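Local structure of S-M checkpoint control protein rad4 (Schizosaccharomyces pombe, 4BU0) at residues Glu121-Val124 / Leu125-Gly128; Leu98-Thr101 / Leu102-Cys105. The protein is essential for DNA replication and for the checkpoint coupling S and M phases, its first two BRCT domains, which make up this chain, binding phosphorylated Crb2. All coordinates share one frame; numbering follows the deposited sequence.

Contact 1. Residues Glu121-Val124 / Leu125-Gly128; sequences ENYV and LKHG
Leu125, Lys126 and His127 each hand a backbone N-H back one turn, to the carbonyls of Glu121, Asn122 and Tyr123. The bond from Lys126 N to Asn122 O is the shortest at 2.9 Å, while Leu125 N reaches Glu121 O at 3.2 Å. At His127 the pattern frays: its N-H meets Tyr123 O at 3.1 Å but bent, with an N-H...O angle of 138°, and makes a second, weak bond to Val124 O. His127 has already left helical geometry, and Gly128, with positive phi, is the C-prime residue of a Schellman motif that ends helix 116-126: Gly128 N bonds Leu125 O at 3.2 Å, and the next amide along turns back to Val124 O. This helix is the crossover of a beta-alpha-beta unit between strands 106-110 and 130-131 in the second BRCT domain.

Among the side chains, with CG beside the backbone N (chi1 -73°), the imidazole of His127 lies back along the helix end, its CD2 edge 3.2 Å from Tyr123 O in the ring plane. The same CD2 approaches the edge of the phenol at CD1 of Tyr123, 4.2 Å away. Lys126 runs extended alongside that ring, pointing the same way, its NZ 4.2 Å from CE1 of Tyr123. Trp169 of helix 166-174 meets the Tyr123 ring edge-to-face. Leu125 curls back, its CG 3.4 Å from Glu121 O.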
ATOM      1  N   GLU A 121       0.839  -1.794 -17.120  1.00  9.58           N
ATOM      2  CA  GLU A 121       0.059  -2.913 -16.608  1.00  9.16           C
ATOM      3  C   GLU A 121       0.956  -3.962 -15.931  1.00 12.02           C
ATOM      4  O   GLU A 121       0.656  -4.397 -14.819  1.00 11.98           O
ATOM      5  CB  GLU A 121      -0.759  -3.539 -17.740  1.00 10.23           C
ATOM      6  CG  GLU A 121      -1.530  -4.782 -17.342  1.00 13.72           C
ATOM      7  CD  GLU A 121      -2.405  -5.346 -18.447  1.00 16.21           C
ATOM      8  OE1 GLU A 121      -2.605  -4.657 -19.474  1.00 14.93           O
ATOM      9  OE2 GLU A 121      -2.911  -6.479 -18.259  1.00 17.67           O
ATOM     10  N   ASN A 122       2.080  -4.312 -16.580  1.00 11.30           N
ATOM     11  CA  ASN A 122       2.995  -5.277 -15.991  1.00 11.99           C
ATOM     12  C   ASN A 122       3.573  -4.783 -14.655  1.00 12.06           C
ATOM     13  O   ASN A 122       3.662  -5.558 -13.701  1.00 12.77           O
ATOM     14  CB  ASN A 122       4.141  -5.564 -16.957  1.00 14.42           C
ATOM     15  CG  ASN A 122       4.928  -6.788 -16.572  1.00 39.87           C
ATOM     16  OD1 ASN A 122       4.400  -7.901 -16.512  1.00 40.56           O
ATOM     17  ND2 ASN A 122       6.200  -6.601 -16.277  1.00 34.99           N
ATOM     18  N   TYR A 123       3.974  -3.498 -14.584  1.00  9.86           N
ATOM     19  CA  TYR A 123       4.537  -2.991 -13.321  1.00 10.86           C
ATOM     20  C   TYR A 123       3.516  -2.948 -12.192  1.00 12.69           C
ATOM     21  O   TYR A 123       3.874  -3.192 -11.031  1.00 12.10           O
ATOM     22  CB  TYR A 123       5.118  -1.591 -13.502  1.00 14.36           C
ATOM     23  CG  TYR A 123       6.538  -1.591 -14.000  1.00 21.65           C
ATOM     24  CD1 TYR A 123       7.606  -1.789 -13.127  1.00 24.73           C
ATOM     25  CD2 TYR A 123       6.826  -1.351 -15.337  1.00 24.60           C
ATOM     26  CE1 TYR A 123       8.924  -1.787 -13.583  1.00 29.05           C
ATOM     27  CE2 TYR A 123       8.141  -1.343 -15.804  1.00 27.58           C
ATOM     28  CZ  TYR A 123       9.186  -1.561 -14.924  1.00 38.11           C
ATOM     29  OH  TYR A 123      10.482  -1.537 -15.389  1.00 46.18           O
ATOM     30  N   VAL A 124       2.239  -2.625 -12.501  1.00  9.34           N
ATOM     31  CA  VAL A 124       1.205  -2.627 -11.478  1.00  9.21           C
ATOM     32  C   VAL A 124       1.086  -4.014 -10.879  1.00 13.43           C
ATOM     33  O   VAL A 124       1.031  -4.156  -9.666  1.00 13.75           O
ATOM     34  CB  VAL A 124      -0.145  -2.167 -12.096  1.00 11.23           C
ATOM     35  CG1 VAL A 124      -1.330  -2.452 -11.155  1.00 11.04           C
ATOM     36  CG2 VAL A 124      -0.075  -0.679 -12.457  1.00 10.90           C
ATOM     37  N   LEU A 125       1.072  -5.055 -11.747  1.00 11.92           N
ATOM     38  CA  LEU A 125       0.917  -6.425 -11.261  1.00 12.96           C
ATOM     39  C   LEU A 125       2.161  -6.889 -10.496  1.00 13.67           C
ATOM     40  O   LEU A 125       2.020  -7.510  -9.440  1.00 14.12           O
ATOM     41  CB  LEU A 125       0.632  -7.355 -12.449  1.00 13.32           C
ATOM     42  CG  LEU A 125      -0.684  -7.095 -13.189  1.00 18.08           C
ATOM     43  CD1 LEU A 125      -0.768  -7.953 -14.429  1.00 18.93           C
ATOM     44  CD2 LEU A 125      -1.880  -7.374 -12.315  1.00 18.73           C
ATOM     45  N   LYS A 126       3.363  -6.529 -11.003  1.00 12.24           N
ATOM     46  CA  LYS A 126       4.635  -6.901 -10.349  1.00 12.61           C
ATOM     47  C   LYS A 126       4.715  -6.324  -8.932  1.00 17.31           C
ATOM     48  O   LYS A 126       5.280  -6.948  -8.039  1.00 17.15           O
ATOM     49  CB  LYS A 126       5.802  -6.371 -11.211  1.00 16.46           C
ATOM     50  CG  LYS A 126       7.208  -6.592 -10.647  1.00 36.09           C
ATOM     51  CD  LYS A 126       8.252  -5.869 -11.486  1.00 51.07           C
ATOM     52  CE  LYS A 126       9.623  -5.923 -10.863  1.00 66.44           C
ATOM     53  NZ  LYS A 126      10.589  -5.065 -11.601  1.00 78.61           N
ATOM     54  N   HIS A 127       4.081  -5.157  -8.700  1.00 12.38           N
ATOM     55  CA  HIS A 127       4.156  -4.514  -7.392  1.00 12.25           C
ATOM     56  C   HIS A 127       2.892  -4.689  -6.548  1.00 15.32           C
ATOM     57  O   HIS A 127       2.668  -3.943  -5.576  1.00 14.32           O
ATOM     58  CB  HIS A 127       4.535  -3.047  -7.594  1.00 12.96           C
ATOM     59  CG  HIS A 127       5.968  -2.946  -7.976  1.00 16.15           C
ATOM     60  ND1 HIS A 127       6.980  -3.091  -7.021  1.00 18.66           N
ATOM     61  CD2 HIS A 127       6.532  -2.852  -9.194  1.00 17.34           C
ATOM     62  CE1 HIS A 127       8.112  -3.028  -7.696  1.00 17.48           C
ATOM     63  NE2 HIS A 127       7.899  -2.890  -9.003  1.00 17.75           N
ATOM     64  N   GLY A 128       2.149  -5.755  -6.823  1.00 12.17           N
ATOM     65  CA  GLY A 128       1.042  -6.170  -5.985  1.00 12.08           C
ATOM     66  C   GLY A 128      -0.285  -5.468  -6.148  1.00 13.73           C
ATOM     67  O   GLY A 128      -1.185  -5.699  -5.342  1.00 14.21           O
TER

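Contact 2. Residues Leu98-Thr101 / Leu102-Cys105. Unlike the reference sequence in segment 98-101: Leu98 (reference Phe).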
ATOM      1  N   LEU A  98       7.793  -7.365   3.529  1.00  8.92           N
ATOM      2  CA  LEU A  98       7.474  -5.973   3.277  1.00  9.20           C
ATOM      3  C   LEU A  98       6.142  -5.936   2.554  1.00 11.13           C
ATOM      4  O   LEU A  98       5.855  -6.817   1.722  1.00 12.32           O
ATOM      5  CB  LEU A  98       8.568  -5.318   2.401  1.00  9.82           C
ATOM      6  CG  LEU A  98       9.902  -5.112   3.069  1.00 14.89           C
ATOM      7  CD1 LEU A  98      10.976  -4.718   2.017  1.00 17.48           C
ATOM      8  CD2 LEU A  98       9.828  -4.039   4.112  1.00 15.91           C
ATOM      9  N   LEU A  99       5.333  -4.924   2.835  1.00  9.20           N
ATOM     10  CA  LEU A  99       4.063  -4.828   2.119  1.00  8.24           C
ATOM     11  C   LEU A  99       4.323  -4.516   0.645  1.00 10.41           C
ATOM     12  O   LEU A  99       5.170  -3.657   0.351  1.00 10.67           O
ATOM     13  CB  LEU A  99       3.213  -3.715   2.716  1.00  7.61           C
ATOM     14  CG  LEU A  99       1.734  -3.691   2.269  1.00 10.18           C
ATOM     15  CD1 LEU A  99       0.915  -4.890   2.879  1.00 10.52           C
ATOM     16  CD2 LEU A  99       1.070  -2.380   2.654  1.00 11.82           C
ATOM     17  N   PRO A 100       3.620  -5.194  -0.295  1.00  9.01           N
ATOM     18  CA  PRO A 100       3.779  -4.845  -1.720  1.00  8.80           C
ATOM     19  C   PRO A 100       3.458  -3.372  -1.912  1.00  9.74           C
ATOM     20  O   PRO A 100       2.507  -2.875  -1.308  1.00 10.01           O
ATOM     21  CB  PRO A 100       2.751  -5.742  -2.414  1.00 10.64           C
ATOM     22  CG  PRO A 100       2.654  -6.957  -1.487  1.00 14.96           C
ATOM     23  CD  PRO A 100       2.658  -6.306  -0.113  1.00 11.51           C
ATOM     24  N   THR A 101       4.237  -2.670  -2.737  1.00  8.49           N
ATOM     25  CA  THR A 101       4.079  -1.225  -2.862  1.00  8.13           C
ATOM     26  C   THR A 101       2.670  -0.821  -3.201  1.00 11.12           C
ATOM     27  O   THR A 101       2.140   0.134  -2.609  1.00 13.07           O
ATOM     28  CB  THR A 101       5.046  -0.690  -3.922  1.00 14.50           C
ATOM     29  OG1 THR A 101       6.374  -0.962  -3.452  1.00 17.82           O
ATOM     30  CG2 THR A 101       4.890   0.817  -4.149  1.00 16.80           C
ATOM     31  N   LEU A 102       2.042  -1.548  -4.160  1.00  9.09           N
ATOM     32  CA  LEU A 102       0.707  -1.198  -4.640  1.00  8.77           C
ATOM     33  C   LEU A 102      -0.415  -2.049  -4.028  1.00 11.37           C
ATOM     34  O   LEU A 102      -1.499  -2.193  -4.607  1.00 11.01           O
ATOM     35  CB  LEU A 102       0.687  -1.274  -6.182  1.00  8.96           C
ATOM     36  CG  LEU A 102       1.730  -0.368  -6.848  1.00 11.52           C
ATOM     37  CD1 LEU A 102       1.657  -0.508  -8.366  1.00 12.16           C
ATOM     38  CD2 LEU A 102       1.535   1.129  -6.467  1.00 13.56           C
ATOM     39  N   PHE A 103      -0.191  -2.544  -2.790  1.00 10.64           N
ATOM     40  CA  PHE A 103      -1.201  -3.294  -2.071  1.00 10.26           C
ATOM     41  C   PHE A 103      -2.478  -2.454  -1.992  1.00 11.85           C
ATOM     42  O   PHE A 103      -2.431  -1.262  -1.623  1.00 12.14           O
ATOM     43  CB  PHE A 103      -0.667  -3.639  -0.662  1.00 11.53           C
ATOM     44  CG  PHE A 103      -1.571  -4.535   0.130  1.00 13.18           C
ATOM     45  CD1 PHE A 103      -1.708  -5.880  -0.201  1.00 17.25           C
ATOM     46  CD2 PHE A 103      -2.306  -4.038   1.193  1.00 14.37           C
ATOM     47  CE1 PHE A 103      -2.558  -6.716   0.539  1.00 19.36           C
ATOM     48  CE2 PHE A 103      -3.143  -4.871   1.936  1.00 17.35           C
ATOM     49  CZ  PHE A 103      -3.261  -6.203   1.603  1.00 16.83           C
ATOM     50  N   LYS A 104      -3.600  -3.077  -2.369  1.00 10.00           N
ATOM     51  CA  LYS A 104      -4.947  -2.494  -2.358  1.00 10.94           C
ATOM     52  C   LYS A 104      -5.162  -1.435  -3.445  1.00 12.70           C
ATOM     53  O   LYS A 104      -6.268  -0.871  -3.512  1.00 13.08           O
ATOM     54  CB  LYS A 104      -5.364  -1.915  -0.995  1.00 13.99           C
ATOM     55  CG  LYS A 104      -5.593  -2.997   0.069  1.00 22.71           C
ATOM     56  CD  LYS A 104      -6.900  -3.734  -0.089  1.00 34.52           C
ATOM     57  CE  LYS A 104      -7.314  -4.411   1.198  1.00 49.84           C
ATOM     58  NZ  LYS A 104      -6.604  -5.700   1.405  1.00 63.19           N
ATOM     59  N   CYS A 105      -4.165  -1.194  -4.308  1.00  9.66           N
ATOM     60  CA  CYS A 105      -4.405  -0.280  -5.432  1.00  8.77           C
ATOM     61  C   CYS A 105      -5.140  -1.041  -6.512  1.00 11.13           C
ATOM     62  O   CYS A 105      -4.840  -2.210  -6.764  1.00 11.32           O
ATOM     63  CB  CYS A 105      -3.109   0.299  -5.990  1.00  8.56           C
ATOM     64  SG  CYS A 105      -2.268   1.429  -4.868  1.00 12.47           S
TER
HETATM   65  O   HOH W   1      -0.117  -0.101  -0.392  1.00 40.85           O
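Leu99 lays its CD1 methyl over one face of the Phe103 ring, a CH-pi contact 3.9 Å from the ring centroid and 21° off the normal. Leu99 CD1 sits toward the rim, 3.7 Å from both CG and CD2 of Phe103, and the side chains cross at about a right angle. Phe103 CG stands anti to its own backbone N (chi1 -174°), which carries the ring outward while CB stays near the turn, 4.3 Å from Pro100 CD. With an alanine at Leu99, the methyl over the ring face and the branch beside Phe103 CB are gone, which would probably leave the phenyl less firmly held there.

The same turn closes through Phe103 N, which donates to Pro100 O at 3.1 Å. A water within hydrogen-bonding distance of Thr101 O and Phe103 O, 2.9 Å from the latter, can donate to either. Leu102 turns away to pack on Trp167 and Leu168 of helix 166-174. Cys105 N then bonds Leu102 O at 2.9 Å. The result is two overlapping beta turns, type I at Pro100-Phe103 and type II at Leu102-Cys105, in the loop from helix 74-83 of the first BRCT domain to strand 106-110 of the second domain's parallel sheet.

How the contacts relate
Both contacts belong to the second BRCT domain, and they meet: His127 O probably accepts a hydrogen bond from Leu102 N at 2.9 Å, tying the helix end of contact 1 to the turns of contact 2. Leu102 CD1 also packs on Val124 CA, and the Pro100 ring lies near Gly128. Contact 1 is a surface contact, held mainly by helical backbone bonds, with Val124 buried and mostly exposed or partly exposed side chains around it. Contact 2 lies nearer the middle of the chain, partly buried, and combines turn bonds with an apolar overlap and a water. Helix 166-174 touches both, and strand 68-70 of the first BRCT domain touches Leu99 of contact 2.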